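Local coordinates for 401aa long hypothetical glucose-1-phosphate thymidylyltransferase (Sulfolobus tokodaii, PDB 2GGO), which probably acts as a bifunctional sugar-1-phosphate nucleotidylyltransferase and amino-sugar acetyltransferase in the synthesis of UDP-N-acetylglucosamine and UDP-N-acetylgalactosamine, at residues 131-136 with 197-202; 205-208 with 213-216; 26-31 with 220-225. All blocks are in the same frame, centred on the assembly; numbering follows the deposited sequence.

Interaction 1: residues 131-136 with 197-202; sequences GVLVLD and VKVIEY
Val-199 meets strand 132-135 through two leucines, Leu-133 and Leu-135, which stand on the same side of that strand. The contact is wholly apolar and small, burying 124 Å² over both sides, and the two backbones stay apart: the nearest CA atoms, those of Leu-135 and Val-199, are 8.2 Å from each other. Along 197-202, Lys-198 comes first and is turned from the leucines, its side chain lying on Leu-114, Glu-116 and Ala-118. Val-199, on the other side of the strand from Lys-198, directs its CB toward the leucines. The methyl CD2 of Leu-135 rides over the branch point, 3.8 Å from Val-199 CB, and is almost equally near both valine methyls, with Val-199 CG2 at 3.9 Å. CG1 of Val-199, anti to the backbone N (chi1 157°), also reaches the second leucine: it lies 4.2 Å from Leu-133 CD1. Leu-155 of strand 155-164 touches Leu-133, Val-199 and, farther along the segment, Glu-201, and Ile-119 packs on the valine as well. Leu-133 also touches Asn-157, which, like Gly-131, probably binds the N-acetylglucosamine 1-phosphate substrate. The arrangement belongs to the GT-A-like nucleotidyltransferase domain: 197-201, an outermost strand of the mixed central sheet, packs against the antiparallel hairpin of 132-135 and 141-145 that lies beside the probable sugar-phosphate site.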
ATOM      1  N   GLY A 131      10.659 -10.391  10.540  1.00 85.75           N
ATOM      2  CA  GLY A 131      11.200 -11.697  10.894  1.00 85.12           C
ATOM      3  C   GLY A 131      12.396 -12.026  10.025  1.00 84.67           C
ATOM      4  O   GLY A 131      12.299 -12.049   8.794  1.00 84.47           O
ATOM      5  N   VAL A 132      13.528 -12.265  10.687  1.00 84.34           N
ATOM      6  CA  VAL A 132      14.807 -12.549  10.036  1.00 83.72           C
ATOM      7  C   VAL A 132      14.912 -14.059   9.815  1.00 83.58           C
ATOM      8  O   VAL A 132      14.482 -14.840  10.665  1.00 83.49           O
ATOM      9  CB  VAL A 132      15.992 -12.061  10.904  1.00 83.67           C
ATOM     10  CG1 VAL A 132      17.160 -11.688  10.039  1.00 82.89           C
ATOM     11  CG2 VAL A 132      15.582 -10.856  11.754  1.00 83.87           C
ATOM     12  N   LEU A 133      15.467 -14.468   8.675  1.00 83.28           N
ATOM     13  CA  LEU A 133      15.512 -15.892   8.317  1.00 83.02           C
ATOM     14  C   LEU A 133      16.852 -16.538   8.655  1.00 83.14           C
ATOM     15  O   LEU A 133      17.883 -16.194   8.063  1.00 83.15           O
ATOM     16  CB  LEU A 133      15.169 -16.122   6.832  1.00 82.80           C
ATOM     17  CG  LEU A 133      13.825 -15.700   6.212  1.00 81.85           C
ATOM     18  CD1 LEU A 133      13.848 -16.035   4.739  1.00 81.54           C
ATOM     19  CD2 LEU A 133      12.618 -16.345   6.871  1.00 80.18           C
ATOM     20  N   VAL A 134      16.819 -17.474   9.609  1.00 83.44           N
ATOM     21  CA  VAL A 134      17.995 -18.278  10.003  1.00 83.49           C
ATOM     22  C   VAL A 134      18.150 -19.484   9.066  1.00 83.41           C
ATOM     23  O   VAL A 134      17.379 -20.451   9.137  1.00 83.18           O
ATOM     24  CB  VAL A 134      17.910 -18.787  11.487  1.00 83.54           C
ATOM     25  CG1 VAL A 134      19.297 -19.143  12.018  1.00 83.38           C
ATOM     26  CG2 VAL A 134      17.246 -17.765  12.403  1.00 83.14           C
ATOM     27  N   LEU A 135      19.140 -19.419   8.187  1.00 83.43           N
ATOM     28  CA  LEU A 135      19.383 -20.507   7.251  1.00 84.02           C
ATOM     29  C   LEU A 135      20.363 -21.561   7.799  1.00 84.78           C
ATOM     30  O   LEU A 135      21.514 -21.233   8.111  1.00 85.04           O
ATOM     31  CB  LEU A 135      19.915 -19.950   5.931  1.00 83.65           C
ATOM     32  CG  LEU A 135      18.999 -19.117   5.044  1.00 82.53           C
ATOM     33  CD1 LEU A 135      19.782 -18.633   3.840  1.00 81.14           C
ATOM     34  CD2 LEU A 135      17.785 -19.922   4.612  1.00 81.26           C
ATOM     35  N   ASP A 136      19.920 -22.819   7.896  1.00 85.38           N
ATOM     36  CA  ASP A 136      20.812 -23.933   8.275  1.00 85.89           C
ATOM     37  C   ASP A 136      21.985 -24.153   7.290  1.00 86.57           C
ATOM     38  O   ASP A 136      22.035 -23.544   6.210  1.00 86.59           O
ATOM     39  CB  ASP A 136      20.022 -25.231   8.484  1.00 85.53           C
ATOM     40  CG  ASP A 136      19.492 -25.841   7.169  1.00 85.23           C
ATOM     41  OD1 ASP A 136      20.196 -25.846   6.126  1.00 83.32           O
ATOM     42  OD2 ASP A 136      18.350 -26.355   7.202  1.00 84.72           O
ATOM     43  N   VAL A 197      12.040 -27.082   4.577  1.00 68.20           N
ATOM     44  CA  VAL A 197      11.337 -25.903   4.075  1.00 65.46           C
ATOM     45  C   VAL A 197      12.333 -25.061   3.268  1.00 63.71           C
ATOM     46  O   VAL A 197      13.121 -24.326   3.857  1.00 63.62           O
ATOM     47  CB  VAL A 197      10.783 -25.072   5.251  1.00 65.23           C
ATOM     48  CG1 VAL A 197       9.874 -23.975   4.760  1.00 65.47           C
ATOM     49  CG2 VAL A 197      10.029 -25.948   6.200  1.00 65.60           C
ATOM     50  N   LYS A 198      12.323 -25.194   1.937  1.00 61.56           N
ATOM     51  CA  LYS A 198      13.238 -24.448   1.046  1.00 59.54           C
ATOM     52  C   LYS A 198      13.151 -22.947   1.273  1.00 58.03           C
ATOM     53  O   LYS A 198      12.183 -22.445   1.828  1.00 57.42           O
ATOM     54  CB  LYS A 198      12.913 -24.720  -0.424  1.00 59.49           C
ATOM     55  CG  LYS A 198      13.566 -25.935  -1.035  1.00 59.24           C
ATOM     56  CD  LYS A 198      13.543 -25.874  -2.585  1.00 60.04           C
ATOM     57  CE  LYS A 198      14.507 -24.808  -3.157  1.00 59.52           C
ATOM     58  NZ  LYS A 198      14.605 -24.830  -4.653  1.00 56.98           N
ATOM     59  N   VAL A 199      14.170 -22.228   0.854  1.00 56.57           N
ATOM     60  CA  VAL A 199      14.130 -20.785   0.919  1.00 55.39           C
ATOM     61  C   VAL A 199      14.660 -20.291  -0.422  1.00 55.20           C
ATOM     62  O   VAL A 199      15.841 -20.509  -0.753  1.00 54.57           O
ATOM     63  CB  VAL A 199      14.932 -20.200   2.140  1.00 55.55           C
ATOM     64  CG1 VAL A 199      15.349 -18.761   1.904  1.00 55.16           C
ATOM     65  CG2 VAL A 199      14.119 -20.278   3.423  1.00 54.40           C
ATOM     66  N   ILE A 200      13.761 -19.674  -1.201  1.00 54.61           N
ATOM     67  CA  ILE A 200      14.127 -18.969  -2.438  1.00 54.07           C
ATOM     68  C   ILE A 200      14.347 -17.497  -2.088  1.00 54.47           C
ATOM     69  O   ILE A 200      13.579 -16.906  -1.323  1.00 53.69           O
ATOM     70  CB  ILE A 200      13.033 -19.047  -3.544  1.00 53.81           C
ATOM     71  CG1 ILE A 200      12.190 -20.322  -3.435  1.00 54.00           C
ATOM     72  CG2 ILE A 200      13.641 -18.821  -4.949  1.00 52.78           C
ATOM     73  CD1 ILE A 200      12.934 -21.611  -3.631  1.00 53.51           C
ATOM     74  N   GLU A 201      15.407 -16.922  -2.640  1.00 54.99           N
ATOM     75  CA  GLU A 201      15.721 -15.538  -2.387  1.00 55.66           C
ATOM     76  C   GLU A 201      15.057 -14.719  -3.480  1.00 55.55           C
ATOM     77  O   GLU A 201      15.311 -14.940  -4.680  1.00 55.38           O
ATOM     78  CB  GLU A 201      17.234 -15.309  -2.371  1.00 56.10           C
ATOM     79  CG  GLU A 201      17.677 -14.037  -1.630  1.00 58.54           C
ATOM     80  CD  GLU A 201      19.009 -13.475  -2.139  1.00 62.73           C
ATOM     81  OE1 GLU A 201      19.899 -14.265  -2.554  1.00 63.44           O
ATOM     82  OE2 GLU A 201      19.165 -12.227  -2.130  1.00 64.94           O
ATOM     83  N   TYR A 202      14.185 -13.797  -3.055  1.00 55.35           N
ATOM     84  CA  TYR A 202      13.523 -12.868  -3.965  1.00 54.91           C
ATOM     85  C   TYR A 202      14.523 -11.894  -4.579  1.00 55.03           C
ATOM     86  O   TYR A 202      15.335 -11.306  -3.853  1.00 55.16           O
ATOM     87  CB  TYR A 202      12.417 -12.095  -3.238  1.00 54.77           C
ATOM     88  CG  TYR A 202      11.616 -11.250  -4.189  1.00 54.67           C
ATOM     89  CD1 TYR A 202      10.746 -11.840  -5.104  1.00 54.91           C
ATOM     90  CD2 TYR A 202      11.751  -9.870  -4.210  1.00 53.15           C
ATOM     91  CE1 TYR A 202      10.021 -11.077  -6.006  1.00 54.99           C
ATOM     92  CE2 TYR A 202      11.022  -9.101  -5.108  1.00 54.78           C
ATOM     93  CZ  TYR A 202      10.162  -9.715  -5.998  1.00 54.36           C
ATOM     94  OH  TYR A 202       9.442  -8.973  -6.889  1.00 54.64           O
TER

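Interaction 2: residues 205-208 with 213-216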
ATOM      1  N   TYR A 205      11.969  -6.066  -6.834  1.00 47.45           N
ATOM      2  CA  TYR A 205      11.383  -5.137  -5.839  1.00 44.19           C
ATOM      3  C   TYR A 205      10.252  -5.738  -4.965  1.00 42.55           C
ATOM      4  O   TYR A 205       9.316  -6.361  -5.457  1.00 41.97           O
ATOM      5  CB  TYR A 205      10.933  -3.855  -6.567  1.00 43.81           C
ATOM      6  CG  TYR A 205      10.338  -2.730  -5.714  1.00 42.32           C
ATOM      7  CD1 TYR A 205      11.163  -1.823  -5.032  1.00 41.16           C
ATOM      8  CD2 TYR A 205       8.939  -2.539  -5.638  1.00 40.40           C
ATOM      9  CE1 TYR A 205      10.608  -0.777  -4.274  1.00 40.74           C
ATOM     10  CE2 TYR A 205       8.383  -1.485  -4.880  1.00 39.18           C
ATOM     11  CZ  TYR A 205       9.224  -0.617  -4.213  1.00 40.39           C
ATOM     12  OH  TYR A 205       8.691   0.403  -3.457  1.00 41.45           O
ATOM     13  N   TRP A 206      10.396  -5.529  -3.664  1.00 40.42           N
ATOM     14  CA  TRP A 206       9.470  -5.921  -2.630  1.00 39.11           C
ATOM     15  C   TRP A 206       9.200  -4.692  -1.710  1.00 39.06           C
ATOM     16  O   TRP A 206      10.099  -3.918  -1.415  1.00 38.64           O
ATOM     17  CB  TRP A 206      10.103  -7.045  -1.816  1.00 38.03           C
ATOM     18  CG  TRP A 206       9.212  -7.688  -0.747  1.00 36.64           C
ATOM     19  CD1 TRP A 206       8.301  -8.688  -0.938  1.00 36.51           C
ATOM     20  CD2 TRP A 206       9.174  -7.383   0.664  1.00 36.79           C
ATOM     21  NE1 TRP A 206       7.700  -9.029   0.261  1.00 37.38           N
ATOM     22  CE2 TRP A 206       8.214  -8.238   1.254  1.00 36.02           C
ATOM     23  CE3 TRP A 206       9.853  -6.461   1.485  1.00 37.35           C
ATOM     24  CZ2 TRP A 206       7.907  -8.196   2.622  1.00 38.08           C
ATOM     25  CZ3 TRP A 206       9.551  -6.430   2.851  1.00 35.09           C
ATOM     26  CH2 TRP A 206       8.581  -7.280   3.397  1.00 37.86           C
ATOM     27  N   MET A 207       7.974  -4.548  -1.221  1.00 38.98           N
ATOM     28  CA  MET A 207       7.652  -3.524  -0.239  1.00 38.64           C
ATOM     29  C   MET A 207       6.438  -4.036   0.505  1.00 37.73           C
ATOM     30  O   MET A 207       5.465  -4.382  -0.115  1.00 37.62           O
ATOM     31  CB  MET A 207       7.304  -2.223  -0.989  1.00 40.43           C
ATOM     32  CG  MET A 207       6.851  -1.003  -0.108  1.00 43.74           C
ATOM     33  SD  MET A 207       8.115  -0.454   1.054  1.00 53.52           S
ATOM     34  CE  MET A 207       9.247   0.392  -0.070  1.00 51.92           C
ATOM     35  N   ASP A 208       6.451  -4.123   1.825  1.00 37.93           N
ATOM     36  CA  ASP A 208       5.142  -4.255   2.455  1.00 38.42           C
ATOM     37  C   ASP A 208       4.566  -2.860   2.646  1.00 38.18           C
ATOM     38  O   ASP A 208       5.259  -1.923   3.070  1.00 38.58           O
ATOM     39  CB  ASP A 208       5.137  -5.067   3.749  1.00 39.40           C
ATOM     40  CG  ASP A 208       5.739  -4.334   4.875  1.00 41.83           C
ATOM     41  OD1 ASP A 208       6.684  -3.566   4.586  1.00 44.93           O
ATOM     42  OD2 ASP A 208       5.288  -4.533   6.028  1.00 45.83           O
ATOM     43  N   TRP A 213       3.204   6.451   4.320  1.00 26.98           N
ATOM     44  CA  TRP A 213       4.160   6.915   3.344  1.00 27.01           C
ATOM     45  C   TRP A 213       4.604   5.881   2.343  1.00 27.21           C
ATOM     46  O   TRP A 213       5.048   6.272   1.272  1.00 27.67           O
ATOM     47  CB  TRP A 213       5.348   7.608   3.969  1.00 27.11           C
ATOM     48  CG  TRP A 213       6.034   6.834   4.956  1.00 25.44           C
ATOM     49  CD1 TRP A 213       7.092   6.035   4.727  1.00 26.43           C
ATOM     50  CD2 TRP A 213       5.737   6.730   6.375  1.00 26.38           C
ATOM     51  NE1 TRP A 213       7.471   5.398   5.904  1.00 27.38           N
ATOM     52  CE2 TRP A 213       6.674   5.844   6.929  1.00 28.52           C
ATOM     53  CE3 TRP A 213       4.771   7.300   7.220  1.00 26.67           C
ATOM     54  CZ2 TRP A 213       6.687   5.515   8.278  1.00 25.40           C
ATOM     55  CZ3 TRP A 213       4.791   6.972   8.569  1.00 27.67           C
ATOM     56  CH2 TRP A 213       5.744   6.098   9.084  1.00 27.15           C
ATOM     57  N   ASN A 214       4.486   4.575   2.657  1.00 27.55           N
ATOM     58  CA  ASN A 214       4.802   3.516   1.676  1.00 25.32           C
ATOM     59  C   ASN A 214       3.905   3.528   0.480  1.00 24.74           C
ATOM     60  O   ASN A 214       4.293   3.065  -0.557  1.00 24.30           O
ATOM     61  CB  ASN A 214       4.835   2.108   2.253  1.00 26.81           C
ATOM     62  CG  ASN A 214       5.795   1.955   3.436  1.00 26.36           C
ATOM     63  OD1 ASN A 214       6.949   2.414   3.417  1.00 30.52           O
ATOM     64  ND2 ASN A 214       5.340   1.259   4.453  1.00 24.89           N
ATOM     65  N   ILE A 215       2.712   4.098   0.579  1.00 23.21           N
ATOM     66  CA  ILE A 215       1.914   4.352  -0.626  1.00 23.45           C
ATOM     67  C   ILE A 215       2.648   5.254  -1.640  1.00 22.47           C
ATOM     68  O   ILE A 215       2.544   5.075  -2.869  1.00 23.97           O
ATOM     69  CB  ILE A 215       0.518   4.935  -0.250  1.00 23.92           C
ATOM     70  CG1 ILE A 215      -0.149   4.085   0.835  1.00 20.48           C
ATOM     71  CG2 ILE A 215      -0.351   5.130  -1.500  1.00 25.53           C
ATOM     72  CD1 ILE A 215      -1.653   4.410   1.085  1.00 23.15           C
ATOM     73  N   ILE A 216       3.389   6.235  -1.112  1.00 23.81           N
ATOM     74  CA  ILE A 216       4.274   7.050  -1.958  1.00 22.22           C
ATOM     75  C   ILE A 216       5.429   6.182  -2.512  1.00 21.56           C
ATOM     76  O   ILE A 216       5.639   6.113  -3.688  1.00 21.10           O
ATOM     77  CB  ILE A 216       4.789   8.347  -1.267  1.00 23.23           C
ATOM     78  CG1 ILE A 216       3.590   9.171  -0.723  1.00 23.97           C
ATOM     79  CG2 ILE A 216       5.419   9.194  -2.332  1.00 22.40           C
ATOM     80  CD1 ILE A 216       3.905  10.244   0.414  1.00 19.43           C
TER
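Asn-214, near the start of helix 212-225, reaches back to Met-207 and Asp-208 on the strand that precedes the helix, with only four residues between the segments. CB sets out toward the strand and already lies 4.1 Å from the carbonyl oxygen O of Asp-208. The next atom, CG, stands beside the backbone N and anti to the carbonyl carbon (chi1 -55°), which brings the amide end alongside both partners, the strand presenting the sulfur and the carbonyl to it together. There CG is 3.9 Å from Asp-208 O and 4.1 Å from Met-207 SD. The tip of the Asn-214 amide comes within 3.5 Å of Asp-208 O, though which way round the amide sits is unsettled. Met-207 brings its sulfur there by a bent course: CG leaves anti to the backbone N (chi1 177°), and the chain then folds at chi2 and chi3, with the side chain also resting on Asp-217 and Val-218 of the same helix. The CB of Asp-208 is directed away from the helix; its carboxylate OD1 is hydrogen-bonded to the hydroxyl of Tyr-130, and its side chain is about 5 Å from that of Arg-13, a probable nucleotide-binding residue. The strand itself pairs with 100-102, Met-207 being backbone-bonded to Phe-101. A polar amide lying alongside a polarisable thioether and a main-chain carbonyl implies a loose polar contact, in which dipoles may contribute and in which the backbone of Asp-208 faces the helix.

Interaction 3: residues 26-31 with 220-225; sequences VPILSK and KWALDN
Ile-28 and Leu-29, at the start of a tight turn, press on Ala-222 and Leu-223 of helix 212-225. Walking along 26-31, Val-26 first packs on Ile-215 earlier in the same helix, and the side chain of Asn-219 forms hydrogen bonds with both the carbonyl of Pro-27 and the backbone N of Leu-29. Ile-28 then offers its CG2 methyl, 3.5 Å from Ala-222 CB, closer than carbons usually pack. Leu-29, with the positive phi (47°) of the first central position of the turn, directs its CB toward the helix. Its CD1 lies 3.9 Å from Ala-222 CB and 3.8 Å from Ala-222 O, while CD2 is 4.2 Å from Leu-223 CB; the two leucine side chains cross at about a right angle and both touch Tyr-264 of strand 263-265. With an alanine in place of Leu-29, both terminal methyls are gone, and a gap would probably open between the turn, Ala-222 and Leu-223. Lys-31 closes the turn, its N 3.1 Å from Ile-28 O and its O 2.9 Å from Ile-28 N, both hydrogen bonds. This is a beta hairpin with a two-residue loop in a type II' turn, packed on the helix that links the nucleotidyltransferase domain to the left-handed beta-helix of hexapeptide repeats.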
ATOM      1  N   VAL A  26      -5.749  -0.145  -1.984  1.00 30.54           N
ATOM      2  CA  VAL A  26      -4.835   0.998  -2.131  1.00 31.26           C
ATOM      3  C   VAL A  26      -4.370   1.021  -3.587  1.00 30.13           C
ATOM      4  O   VAL A  26      -3.899  -0.029  -4.071  1.00 29.98           O
ATOM      5  CB  VAL A  26      -3.629   0.853  -1.181  1.00 30.34           C
ATOM      6  CG1 VAL A  26      -2.457   1.741  -1.594  1.00 33.24           C
ATOM      7  CG2 VAL A  26      -4.012   1.208   0.214  1.00 31.80           C
ATOM      8  N   PRO A  27      -4.496   2.199  -4.295  1.00 30.51           N
ATOM      9  CA  PRO A  27      -4.048   2.217  -5.672  1.00 29.46           C
ATOM     10  C   PRO A  27      -2.531   2.407  -5.831  1.00 30.67           C
ATOM     11  O   PRO A  27      -1.837   3.076  -5.029  1.00 30.53           O
ATOM     12  CB  PRO A  27      -4.847   3.368  -6.302  1.00 29.62           C
ATOM     13  CG  PRO A  27      -5.130   4.279  -5.226  1.00 28.82           C
ATOM     14  CD  PRO A  27      -5.013   3.535  -3.906  1.00 29.58           C
ATOM     15  N   ILE A  28      -2.021   1.734  -6.844  1.00 30.98           N
ATOM     16  CA  ILE A  28      -0.676   1.920  -7.300  1.00 31.89           C
ATOM     17  C   ILE A  28      -0.937   2.336  -8.726  1.00 31.80           C
ATOM     18  O   ILE A  28      -1.508   1.553  -9.511  1.00 32.88           O
ATOM     19  CB  ILE A  28       0.112   0.610  -7.235  1.00 32.66           C
ATOM     20  CG1 ILE A  28       0.122   0.093  -5.803  1.00 33.25           C
ATOM     21  CG2 ILE A  28       1.531   0.834  -7.759  1.00 31.51           C
ATOM     22  CD1 ILE A  28       0.249  -1.367  -5.745  1.00 38.02           C
ATOM     23  N   LEU A  29      -0.588   3.582  -9.050  1.00 32.31           N
ATOM     24  CA  LEU A  29      -1.029   4.210 -10.283  1.00 31.89           C
ATOM     25  C   LEU A  29      -2.520   3.955 -10.392  1.00 33.71           C
ATOM     26  O   LEU A  29      -3.255   4.125  -9.416  1.00 34.29           O
ATOM     27  CB  LEU A  29      -0.250   3.662 -11.482  1.00 31.39           C
ATOM     28  CG  LEU A  29       1.267   3.819 -11.409  1.00 30.71           C
ATOM     29  CD1 LEU A  29       1.965   3.268 -12.643  1.00 23.40           C
ATOM     30  CD2 LEU A  29       1.692   5.273 -11.169  1.00 24.30           C
ATOM     31  N   SER A  30      -2.985   3.459 -11.522  1.00 35.09           N
ATOM     32  CA  SER A  30      -4.412   3.350 -11.695  1.00 35.84           C
ATOM     33  C   SER A  30      -5.119   2.128 -11.104  1.00 35.78           C
ATOM     34  O   SER A  30      -6.341   2.050 -11.205  1.00 37.02           O
ATOM     35  CB  SER A  30      -4.720   3.406 -13.177  1.00 36.52           C
ATOM     36  OG  SER A  30      -4.453   2.149 -13.776  1.00 41.22           O
ATOM     37  N   LYS A  31      -4.423   1.160 -10.506  1.00 35.11           N
ATOM     38  CA  LYS A  31      -5.163  -0.033 -10.063  1.00 34.36           C
ATOM     39  C   LYS A  31      -4.826  -0.469  -8.668  1.00 31.26           C
ATOM     40  O   LYS A  31      -3.724  -0.195  -8.191  1.00 30.82           O
ATOM     41  CB  LYS A  31      -5.136  -1.184 -11.108  1.00 34.95           C
ATOM     42  CG  LYS A  31      -3.805  -1.831 -11.373  1.00 38.09           C
ATOM     43  CD  LYS A  31      -3.740  -2.517 -12.743  1.00 37.96           C
ATOM     44  CE  LYS A  31      -2.381  -3.243 -12.874  1.00 42.73           C
ATOM     45  NZ  LYS A  31      -2.181  -4.095 -14.084  1.00 46.44           N
ATOM     46  N   LYS A 220       5.803   5.539  -6.492  1.00 25.13           N
ATOM     47  CA  LYS A 220       7.003   6.102  -7.148  1.00 24.53           C
ATOM     48  C   LYS A 220       7.710   5.017  -7.933  1.00 25.75           C
ATOM     49  O   LYS A 220       7.933   5.141  -9.134  1.00 24.09           O
ATOM     50  CB  LYS A 220       7.944   6.699  -6.126  1.00 24.66           C
ATOM     51  CG  LYS A 220       7.554   8.094  -5.626  1.00 19.16           C
ATOM     52  CD  LYS A 220       8.566   8.538  -4.642  1.00 21.38           C
ATOM     53  CE  LYS A 220       9.832   9.026  -5.376  1.00 20.06           C
ATOM     54  NZ  LYS A 220      10.707   9.479  -4.288  1.00 23.28           N
ATOM     55  N   TRP A 221       7.992   3.902  -7.267  1.00 27.63           N
ATOM     56  CA  TRP A 221       8.545   2.745  -8.001  1.00 29.25           C
ATOM     57  C   TRP A 221       7.779   2.397  -9.292  1.00 28.80           C
ATOM     58  O   TRP A 221       8.341   2.310 -10.384  1.00 30.28           O
ATOM     59  CB  TRP A 221       8.636   1.525  -7.098  1.00 30.95           C
ATOM     60  CG  TRP A 221       9.484   0.480  -7.768  1.00 33.64           C
ATOM     61  CD1 TRP A 221      10.847   0.368  -7.706  1.00 35.59           C
ATOM     62  CD2 TRP A 221       9.032  -0.553  -8.661  1.00 34.42           C
ATOM     63  NE1 TRP A 221      11.265  -0.688  -8.489  1.00 35.27           N
ATOM     64  CE2 TRP A 221      10.171  -1.263  -9.088  1.00 35.05           C
ATOM     65  CE3 TRP A 221       7.772  -0.960  -9.119  1.00 33.87           C
ATOM     66  CZ2 TRP A 221      10.079  -2.370  -9.947  1.00 34.47           C
ATOM     67  CZ3 TRP A 221       7.683  -2.020  -9.965  1.00 34.72           C
ATOM     68  CH2 TRP A 221       8.829  -2.723 -10.385  1.00 35.02           C
ATOM     69  N   ALA A 222       6.488   2.184  -9.170  1.00 28.01           N
ATOM     70  CA  ALA A 222       5.674   1.859 -10.311  1.00 29.90           C
ATOM     71  C   ALA A 222       5.722   2.866 -11.463  1.00 30.36           C
ATOM     72  O   ALA A 222       5.643   2.481 -12.641  1.00 31.41           O
ATOM     73  CB  ALA A 222       4.201   1.624  -9.851  1.00 29.79           C
ATOM     74  N   LEU A 223       5.757   4.157 -11.117  1.00 30.59           N
ATOM     75  CA  LEU A 223       5.795   5.216 -12.109  1.00 31.25           C
ATOM     76  C   LEU A 223       7.101   5.073 -12.861  1.00 32.70           C
ATOM     77  O   LEU A 223       7.142   5.158 -14.102  1.00 34.79           O
ATOM     78  CB  LEU A 223       5.663   6.612 -11.442  1.00 30.33           C
ATOM     79  CG  LEU A 223       5.664   7.777 -12.431  1.00 27.80           C
ATOM     80  CD1 LEU A 223       4.751   7.509 -13.626  1.00 26.34           C
ATOM     81  CD2 LEU A 223       5.264   9.041 -11.696  1.00 28.12           C
ATOM     82  N   ASP A 224       8.159   4.796 -12.117  1.00 33.69           N
ATOM     83  CA  ASP A 224       9.452   4.624 -12.756  1.00 34.99           C
ATOM     84  C   ASP A 224       9.487   3.396 -13.669  1.00 35.93           C
ATOM     85  O   ASP A 224       9.960   3.470 -14.811  1.00 36.09           O
ATOM     86  CB  ASP A 224      10.537   4.523 -11.702  1.00 34.57           C
ATOM     87  CG  ASP A 224      10.894   5.867 -11.108  1.00 33.96           C
ATOM     88  OD1 ASP A 224      10.716   6.904 -11.781  1.00 30.57           O
ATOM     89  OD2 ASP A 224      11.388   5.887  -9.968  1.00 28.43           O
ATOM     90  N   ASN A 225       8.953   2.287 -13.176  1.00 36.93           N
ATOM     91  CA  ASN A 225       9.257   0.989 -13.748  1.00 37.88           C
ATOM     92  C   ASN A 225       8.181   0.365 -14.588  1.00 38.89           C
ATOM     93  O   ASN A 225       8.504  -0.306 -15.570  1.00 39.31           O
ATOM     94  CB  ASN A 225       9.679   0.040 -12.649  1.00 38.08           C
ATOM     95  CG  ASN A 225      11.043   0.365 -12.108  1.00 40.39           C
ATOM     96  OD1 ASN A 225      11.198   1.118 -11.133  1.00 41.40           O
ATOM     97  ND2 ASN A 225      12.063  -0.188 -12.750  1.00 45.05           N
TER

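How the interactions relate
Interactions 2 and 3 share helix 212-225, near its start and along its last turns, and their centres lie 10 Å apart. They touch directly: Tyr-205 stacks on Trp-221, with Tyr-205 CD1 3.5 Å from Trp-221 CD1, and Ile-215 CD1 is 3.9 Å from Val-26 CG1. Interaction 1 stands 21 Å from interaction 2 and 28 Å from interaction 3, centre to centre; strand 206-208 follows strand 197-201 in the chain. Along the sequence interactions 1 and 2 are both nested within the loop closed by interaction 3. Interaction 1 borders the probable sugar-phosphate site, interaction 2 lies near probable nucleotide- and sugar-binding residues, and interaction 3, away from both, faces the beta-helix.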